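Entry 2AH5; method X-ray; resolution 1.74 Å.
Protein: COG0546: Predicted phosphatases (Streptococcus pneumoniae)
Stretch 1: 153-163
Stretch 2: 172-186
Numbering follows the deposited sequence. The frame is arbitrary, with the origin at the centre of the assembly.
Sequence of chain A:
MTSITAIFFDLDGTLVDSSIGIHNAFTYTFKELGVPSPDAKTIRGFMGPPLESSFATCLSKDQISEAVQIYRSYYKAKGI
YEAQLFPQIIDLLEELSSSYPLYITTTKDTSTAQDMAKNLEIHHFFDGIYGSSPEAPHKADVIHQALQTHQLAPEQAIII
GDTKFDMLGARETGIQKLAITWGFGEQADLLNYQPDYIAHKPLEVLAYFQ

Stretch 1, residues 153-163: APEQAIIIGDT
Stretch 2 172-186: ETGIQKLAITWGFGE

Two parallel β-strands, the first ending at Gly161 and the second spanning 176-180, form the centre of this contact, their axes inclined by 22° and 4.6 Å apart at closest approach; 837 Å² is buried in all. Backbone conformation is extended (Ile159 φ/ψ -107/134, Leu178 -118/111), and the register pairs Ile158 with Gln176, Ile159 with Lys177, Ile160 with Leu178 and Gly161 with Ala179, CA-CA 4.3 to 5.5 Å.

Five backbone hydrogen bonds alternate in direction: Gln176 N to Ala157 O (3.1 Å), Ile159 N to Gln176 O (3.0 Å), Leu178 N to Ile159 O (2.8 Å), Gly161 N to Leu178 O (3.1 Å) and Ile180 N to Gly161 O (2.9 Å). Buried Asp162 (χ1 68°, p; χ2 -50°) accepts at OD2 from Phe184 N (2.9 Å). One water lies 2.5 Å from Glu155 O and 2.6 Å from Ala157 O, within hydrogen-bonding reach of both, and accepts a weak bond from Gln176 NE2 (3.3 Å).

CA-H...O contacts supplement these, as from Ile158 CA to Gln176 O (3.4 Å) and Gly185 CA to Asp162 O (3.0 Å).

Branched aliphatic side chains suit the buried positions. Ile158 (t, t), Ile160 (m, t) and Leu178 (t, t) share one face with partly exposed Gln176 (m, t); Ile158 CD1 lies 4.0 Å from Leu178 CB. Buried Ile159 (t, t) and partly exposed Lys177 share the other. Gln176 OE1 and Lys177 NZ are hydrogen-bonded elsewhere in the structure. Ile175 (p, t) brings CD1 to 3.7 Å from Ile159 CB and CG2 to 3.8 Å from Ala157 CB. Ile180 (p, p) sets CG2 3.7 Å from Ile160 CG2. Pro154, opening the 3-10 segment 154-156, packs against the helix end, its CB 3.2 Å from Thr173 O.

Two glycines sit where a CB would not fit: at Gly174 (φ/ψ 82/14) it would jam against the preceding carbonyl and crowd Pro154 CB; at Gly185 it would clash with Asp162 O.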

ATOM      1  N   ALA A 153      16.872  -7.362 -11.743  1.00 17.09           N
ATOM      2  CA  ALA A 153      17.400  -8.148 -10.608  1.00 18.16           C
ATOM      3  C   ALA A 153      16.982  -7.460  -9.315  1.00 17.68           C
ATOM      4  O   ALA A 153      16.842  -6.242  -9.289  1.00 17.05           O
ATOM      5  CB  ALA A 153      18.898  -8.255 -10.673  1.00 17.94           C
ATOM      6  N   PRO A 154      16.748  -8.237  -8.251  1.00 18.89           N
ATOM      7  CA  PRO A 154      16.226  -7.627  -7.022  1.00 19.39           C
ATOM      8  C   PRO A 154      17.113  -6.483  -6.488  1.00 20.16           C
ATOM      9  O   PRO A 154      16.614  -5.500  -5.936  1.00 20.38           O
ATOM     10  CB  PRO A 154      16.209  -8.794  -6.045  1.00 19.09           C
ATOM     11  CG  PRO A 154      16.132 -10.000  -6.883  1.00 20.37           C
ATOM     12  CD  PRO A 154      16.925  -9.689  -8.105  1.00 19.24           C
ATOM     13  N   GLU A 155      18.420  -6.607  -6.710  1.00 21.19           N
ATOM     14  CA  GLU A 155      19.401  -5.626  -6.276  1.00 21.37           C
ATOM     15  C   GLU A 155      19.162  -4.230  -6.882  1.00 20.21           C
ATOM     16  O   GLU A 155      19.582  -3.208  -6.320  1.00 20.48           O
ATOM     17  CB  GLU A 155      20.800  -6.156  -6.614  1.00 22.15           C
ATOM     18  CG  GLU A 155      21.185  -7.462  -5.859  1.00 26.11           C
ATOM     19  CD  GLU A 155      20.470  -8.774  -6.325  1.00 29.23           C
ATOM     20  OE1 GLU A 155      20.076  -8.943  -7.490  1.00 27.79           O
ATOM     21  OE2 GLU A 155      20.315  -9.677  -5.488  1.00 35.26           O
ATOM     22  N   GLN A 156      18.451  -4.190  -8.010  1.00 18.20           N
ATOM     23  CA  GLN A 156      18.189  -2.953  -8.720  1.00 17.03           C
ATOM     24  C   GLN A 156      16.902  -2.241  -8.280  1.00 16.45           C
ATOM     25  O   GLN A 156      16.588  -1.179  -8.832  1.00 15.88           O
ATOM     26  CB  GLN A 156      18.053  -3.192 -10.223  1.00 17.83           C
ATOM     27  CG  GLN A 156      19.267  -3.693 -10.962  1.00 20.14           C
ATOM     28  CD  GLN A 156      18.870  -3.971 -12.409  1.00 22.85           C
ATOM     29  OE1 GLN A 156      18.546  -5.100 -12.755  1.00 19.26           O
ATOM     30  NE2 GLN A 156      18.793  -2.919 -13.223  1.00 22.69           N
ATOM     31  N   ALA A 157      16.146  -2.826  -7.339  1.00 14.91           N
ATOM     32  CA  ALA A 157      14.891  -2.206  -6.914  1.00 14.64           C
ATOM     33  C   ALA A 157      14.872  -1.853  -5.411  1.00 14.87           C
ATOM     34  O   ALA A 157      15.656  -2.391  -4.615  1.00 15.70           O
ATOM     35  CB  ALA A 157      13.698  -3.099  -7.275  1.00 15.15           C
ATOM     36  N   ILE A 158      13.964  -0.952  -5.049  1.00 13.67           N
ATOM     37  CA  ILE A 158      13.699  -0.612  -3.652  1.00 13.46           C
ATOM     38  C   ILE A 158      12.197  -0.405  -3.567  1.00 12.61           C
ATOM     39  O   ILE A 158      11.582   0.075  -4.522  1.00 12.83           O
ATOM     40  CB  ILE A 158      14.512   0.654  -3.193  1.00 13.44           C
ATOM     41  CG1 ILE A 158      14.291   0.984  -1.699  1.00 12.86           C
ATOM     42  CG2 ILE A 158      14.239   1.881  -4.064  1.00 14.10           C
ATOM     43  CD1 ILE A 158      15.433   1.877  -1.137  1.00 13.45           C
ATOM     44  N   ILE A 159      11.590  -0.808  -2.456  1.00 12.75           N
ATOM     45  CA  ILE A 159      10.169  -0.490  -2.217  1.00 12.71           C
ATOM     46  C   ILE A 159      10.067   0.586  -1.131  1.00 12.55           C
ATOM     47  O   ILE A 159      10.774   0.536  -0.091  1.00 12.61           O
ATOM     48  CB  ILE A 159       9.330  -1.747  -1.879  1.00 12.69           C
ATOM     49  CG1 ILE A 159       7.836  -1.402  -1.796  1.00 12.48           C
ATOM     50  CG2 ILE A 159       9.865  -2.439  -0.580  1.00 12.02           C
ATOM     51  CD1 ILE A 159       6.931  -2.640  -1.771  1.00 13.28           C
ATOM     52  N   ILE A 160       9.226   1.582  -1.409  1.00 11.51           N
ATOM     53  CA  ILE A 160       8.905   2.637  -0.477  1.00 11.91           C
ATOM     54  C   ILE A 160       7.546   2.254   0.086  1.00 11.95           C
ATOM     55  O   ILE A 160       6.562   2.179  -0.665  1.00 10.41           O
ATOM     56  CB  ILE A 160       8.848   4.007  -1.232  1.00 12.08           C
ATOM     57  CG1 ILE A 160      10.233   4.277  -1.875  1.00 12.29           C
ATOM     58  CG2 ILE A 160       8.298   5.145  -0.304  1.00 12.08           C
ATOM     59  CD1 ILE A 160      10.461   5.667  -2.514  1.00 13.32           C
ATOM     60  N   GLY A 161       7.498   1.969   1.386  1.00 11.64           N
ATOM     61  CA  GLY A 161       6.274   1.443   1.986  1.00 12.70           C
ATOM     62  C   GLY A 161       6.093   1.752   3.459  1.00 13.66           C
ATOM     63  O   GLY A 161       7.064   2.109   4.143  1.00 13.29           O
ATOM     64  N   ASP A 162       4.846   1.613   3.930  1.00 13.61           N
ATOM     65  CA  ASP A 162       4.462   1.994   5.281  1.00 14.68           C
ATOM     66  C   ASP A 162       4.129   0.842   6.234  1.00 14.56           C
ATOM     67  O   ASP A 162       3.823   1.111   7.386  1.00 15.06           O
ATOM     68  CB  ASP A 162       3.285   2.991   5.270  1.00 14.80           C
ATOM     69  CG  ASP A 162       1.984   2.365   4.770  1.00 15.99           C
ATOM     70  OD1 ASP A 162       2.004   1.721   3.703  1.00 18.59           O
ATOM     71  OD2 ASP A 162       0.953   2.492   5.471  1.00 19.50           O
ATOM     72  N   THR A 163       4.189  -0.411   5.780  1.00 14.09           N
ATOM     73  CA  THR A 163       3.797  -1.554   6.626  1.00 14.55           C
ATOM     74  C   THR A 163       4.817  -2.689   6.729  1.00 14.51           C
ATOM     75  O   THR A 163       5.718  -2.843   5.877  1.00 13.84           O
ATOM     76  CB  THR A 163       2.471  -2.210   6.137  1.00 14.52           C
ATOM     77  OG1 THR A 163       2.717  -2.932   4.926  1.00 15.41           O
ATOM     78  CG2 THR A 163       1.348  -1.192   5.924  1.00 16.63           C
ATOM     79  N   GLU A 172      11.808 -11.002   1.533  1.00 21.62           N
ATOM     80  CA  GLU A 172      11.542 -12.235   0.766  1.00 22.04           C
ATOM     81  C   GLU A 172      12.061 -12.213  -0.674  1.00 21.93           C
ATOM     82  O   GLU A 172      12.471 -13.244  -1.208  1.00 22.08           O
ATOM     83  CB  GLU A 172      10.052 -12.537   0.768  1.00 22.47           C
ATOM     84  CG  GLU A 172       9.609 -13.257   2.039  1.00 25.32           C
ATOM     85  CD  GLU A 172       8.181 -12.960   2.448  1.00 31.45           C
ATOM     86  OE1 GLU A 172       7.482 -12.236   1.703  1.00 32.70           O
ATOM     87  OE2 GLU A 172       7.756 -13.436   3.540  1.00 34.33           O
ATOM     88  N   THR A 173      12.059 -11.042  -1.295  1.00 20.19           N
ATOM     89  CA  THR A 173      12.368 -10.933  -2.723  1.00 19.28           C
ATOM     90  C   THR A 173      13.788 -10.427  -2.950  1.00 19.20           C
ATOM     91  O   THR A 173      14.291 -10.452  -4.068  1.00 19.64           O
ATOM     92  CB  THR A 173      11.393  -9.961  -3.422  1.00 18.87           C
ATOM     93  OG1 THR A 173      11.389  -8.720  -2.715  1.00 16.22           O
ATOM     94  CG2 THR A 173       9.990 -10.527  -3.456  1.00 19.28           C
ATOM     95  N   GLY A 174      14.442  -9.969  -1.888  1.00 18.76           N
ATOM     96  CA  GLY A 174      15.794  -9.430  -2.015  1.00 17.94           C
ATOM     97  C   GLY A 174      15.934  -7.979  -2.485  1.00 17.36           C
ATOM     98  O   GLY A 174      17.025  -7.544  -2.842  1.00 17.98           O
ATOM     99  N   ILE A 175      14.846  -7.212  -2.488  1.00 16.32           N
ATOM    100  CA  ILE A 175      14.978  -5.795  -2.892  1.00 14.39           C
ATOM    101  C   ILE A 175      15.227  -4.954  -1.641  1.00 15.08           C
ATOM    102  O   ILE A 175      15.004  -5.418  -0.514  1.00 15.01           O
ATOM    103  CB  ILE A 175      13.732  -5.261  -3.662  1.00 13.86           C
ATOM    104  CG1 ILE A 175      12.501  -5.237  -2.750  1.00 13.02           C
ATOM    105  CG2 ILE A 175      13.438  -6.117  -4.934  1.00 13.37           C
ATOM    106  CD1 ILE A 175      11.307  -4.481  -3.330  1.00 14.13           C
ATOM    107  N   GLN A 176      15.681  -3.721  -1.819  1.00 14.88           N
ATOM    108  CA  GLN A 176      15.884  -2.862  -0.661  1.00 14.59           C
ATOM    109  C   GLN A 176      14.515  -2.363  -0.146  1.00 14.25           C
ATOM    110  O   GLN A 176      13.505  -2.454  -0.847  1.00 13.20           O
ATOM    111  CB  GLN A 176      16.772  -1.692  -1.018  1.00 14.70           C
ATOM    112  CG  GLN A 176      18.278  -2.038  -1.137  1.00 18.50           C
ATOM    113  CD  GLN A 176      19.099  -0.807  -1.368  1.00 22.33           C
ATOM    114  OE1 GLN A 176      18.896   0.214  -0.704  1.00 23.91           O
ATOM    115  NE2 GLN A 176      20.015  -0.871  -2.331  1.00 23.04           N
ATOM    116  N   LYS A 177      14.500  -1.858   1.086  1.00 14.16           N
ATOM    117  CA  LYS A 177      13.261  -1.409   1.748  1.00 14.40           C
ATOM    118  C   LYS A 177      13.491  -0.048   2.369  1.00 14.42           C
ATOM    119  O   LYS A 177      14.471   0.162   3.109  1.00 13.46           O
ATOM    120  CB  LYS A 177      12.745  -2.431   2.788  1.00 15.32           C
ATOM    121  CG  LYS A 177      13.824  -3.358   3.377  1.00 15.41           C
ATOM    122  CD  LYS A 177      13.300  -4.188   4.551  1.00 16.12           C
ATOM    123  CE  LYS A 177      14.132  -5.438   4.802  1.00 19.24           C
ATOM    124  NZ  LYS A 177      15.520  -5.140   5.318  1.00 19.85           N
ATOM    125  N   LEU A 178      12.593   0.873   2.025  1.00 12.52           N
ATOM    126  CA  LEU A 178      12.604   2.221   2.557  1.00 12.42           C
ATOM    127  C   LEU A 178      11.302   2.436   3.335  1.00 12.08           C
ATOM    128  O   LEU A 178      10.200   2.479   2.737  1.00 11.59           O
ATOM    129  CB  LEU A 178      12.723   3.236   1.421  1.00 11.71           C
ATOM    130  CG  LEU A 178      13.100   4.683   1.812  1.00 11.77           C
ATOM    131  CD1 LEU A 178      13.679   5.397   0.609  1.00 12.60           C
ATOM    132  CD2 LEU A 178      11.955   5.478   2.425  1.00 10.92           C
ATOM    133  N   ALA A 179      11.422   2.538   4.659  1.00 11.88           N
ATOM    134  CA  ALA A 179      10.245   2.667   5.527  1.00 12.05           C
ATOM    135  C   ALA A 179       9.772   4.114   5.583  1.00 12.65           C
ATOM    136  O   ALA A 179      10.580   5.025   5.728  1.00 14.05           O
ATOM    137  CB  ALA A 179      10.549   2.170   6.970  1.00 12.85           C
ATOM    138  N   ILE A 180       8.459   4.313   5.516  1.00 12.27           N
ATOM    139  CA  ILE A 180       7.900   5.656   5.692  1.00 12.38           C
ATOM    140  C   ILE A 180       6.925   5.652   6.855  1.00 13.04           C
ATOM    141  O   ILE A 180       6.237   4.649   7.096  1.00 12.62           O
ATOM    142  CB  ILE A 180       7.277   6.229   4.388  1.00 11.63           C
ATOM    143  CG1 ILE A 180       5.940   5.530   4.014  1.00 13.93           C
ATOM    144  CG2 ILE A 180       8.367   6.253   3.264  1.00 11.87           C
ATOM    145  CD1 ILE A 180       4.683   6.186   4.665  1.00 16.41           C
ATOM    146  N   THR A 181       6.885   6.758   7.598  1.00 14.10           N
ATOM    147  CA  THR A 181       6.158   6.771   8.866  1.00 16.51           C
ATOM    148  C   THR A 181       5.008   7.779   8.904  1.00 17.02           C
ATOM    149  O   THR A 181       4.406   7.979   9.969  1.00 18.02           O
ATOM    150  CB  THR A 181       7.113   7.046  10.057  1.00 15.44           C
ATOM    151  OG1 THR A 181       7.672   8.351   9.901  1.00 16.24           O
ATOM    152  CG2 THR A 181       8.261   6.033  10.098  1.00 17.74           C
ATOM    153  N   TRP A 182       4.732   8.431   7.767  1.00 17.03           N
ATOM    154  CA  TRP A 182       3.599   9.374   7.648  1.00 18.13           C
ATOM    155  C   TRP A 182       2.286   8.631   7.379  1.00 19.11           C
ATOM    156  O   TRP A 182       1.215   9.256   7.261  1.00 19.69           O
ATOM    157  CB  TRP A 182       3.852  10.433   6.557  1.00 17.79           C
ATOM    158  CG  TRP A 182       3.895   9.903   5.148  1.00 16.16           C
ATOM    159  CD1 TRP A 182       2.831   9.469   4.393  1.00 15.79           C
ATOM    160  CD2 TRP A 182       5.053   9.783   4.313  1.00 15.80           C
ATOM    161  NE1 TRP A 182       3.265   9.081   3.142  1.00 15.88           N
ATOM    162  CE2 TRP A 182       4.624   9.249   3.071  1.00 15.40           C
ATOM    163  CE3 TRP A 182       6.415  10.058   4.499  1.00 16.03           C
ATOM    164  CZ2 TRP A 182       5.508   8.974   2.022  1.00 16.48           C
ATOM    165  CZ3 TRP A 182       7.298   9.784   3.449  1.00 15.63           C
ATOM    166  CH2 TRP A 182       6.843   9.255   2.226  1.00 16.77           C
ATOM    167  N   GLY A 183       2.375   7.308   7.268  1.00 19.19           N
ATOM    168  CA  GLY A 183       1.247   6.483   6.824  1.00 21.28           C
ATOM    169  C   GLY A 183       0.621   5.637   7.910  1.00 22.69           C
ATOM    170  O   GLY A 183       0.528   6.060   9.073  1.00 21.99           O
ATOM    171  N   PHE A 184       0.208   4.433   7.535  1.00 23.90           N
ATOM    172  CA  PHE A 184      -0.678   3.648   8.395  1.00 25.30           C
ATOM    173  C   PHE A 184       0.052   2.719   9.360  1.00 26.48           C
ATOM    174  O   PHE A 184      -0.423   2.510  10.476  1.00 27.17           O
ATOM    175  CB  PHE A 184      -1.764   2.923   7.571  1.00 25.50           C
ATOM    176  CG  PHE A 184      -2.567   3.848   6.679  1.00 24.02           C
ATOM    177  CD1 PHE A 184      -2.793   5.179   7.046  1.00 24.53           C
ATOM    178  CD2 PHE A 184      -3.118   3.380   5.492  1.00 25.30           C
ATOM    179  CE1 PHE A 184      -3.531   6.035   6.227  1.00 24.56           C
ATOM    180  CE2 PHE A 184      -3.870   4.223   4.672  1.00 23.89           C
ATOM    181  CZ  PHE A 184      -4.058   5.558   5.032  1.00 22.25           C
ATOM    182  N   GLY A 185       1.216   2.208   8.954  1.00 26.47           N
ATOM    183  CA  GLY A 185       2.005   1.350   9.819  1.00 27.66           C
ATOM    184  C   GLY A 185       2.747   2.157  10.869  1.00 28.21           C
ATOM    185  O   GLY A 185       3.048   3.344  10.658  1.00 27.91           O
ATOM    186  N   GLU A 186       3.049   1.510  11.992  1.00 28.70           N
ATOM    187  CA  GLU A 186       3.737   2.154  13.115  1.00 29.52           C
ATOM    188  C   GLU A 186       5.260   2.007  12.985  1.00 29.04           C
ATOM    189  O   GLU A 186       5.751   0.938  12.631  1.00 28.52           O
ATOM    190  CB  GLU A 186       3.271   1.552  14.443  1.00 29.92           C
ATOM    191  CG  GLU A 186       1.745   1.433  14.597  1.00 33.19           C
ATOM    192  CD  GLU A 186       1.084   2.707  15.091  1.00 37.07           C
ATOM    193  OE1 GLU A 186       1.592   3.818  14.815  1.00 39.10           O
ATOM    194  OE2 GLU A 186       0.047   2.590  15.782  1.00 39.29           O
TER
HETATM  195  O   HOH W   1      18.215  -2.931  -4.233  1.00 33.49           O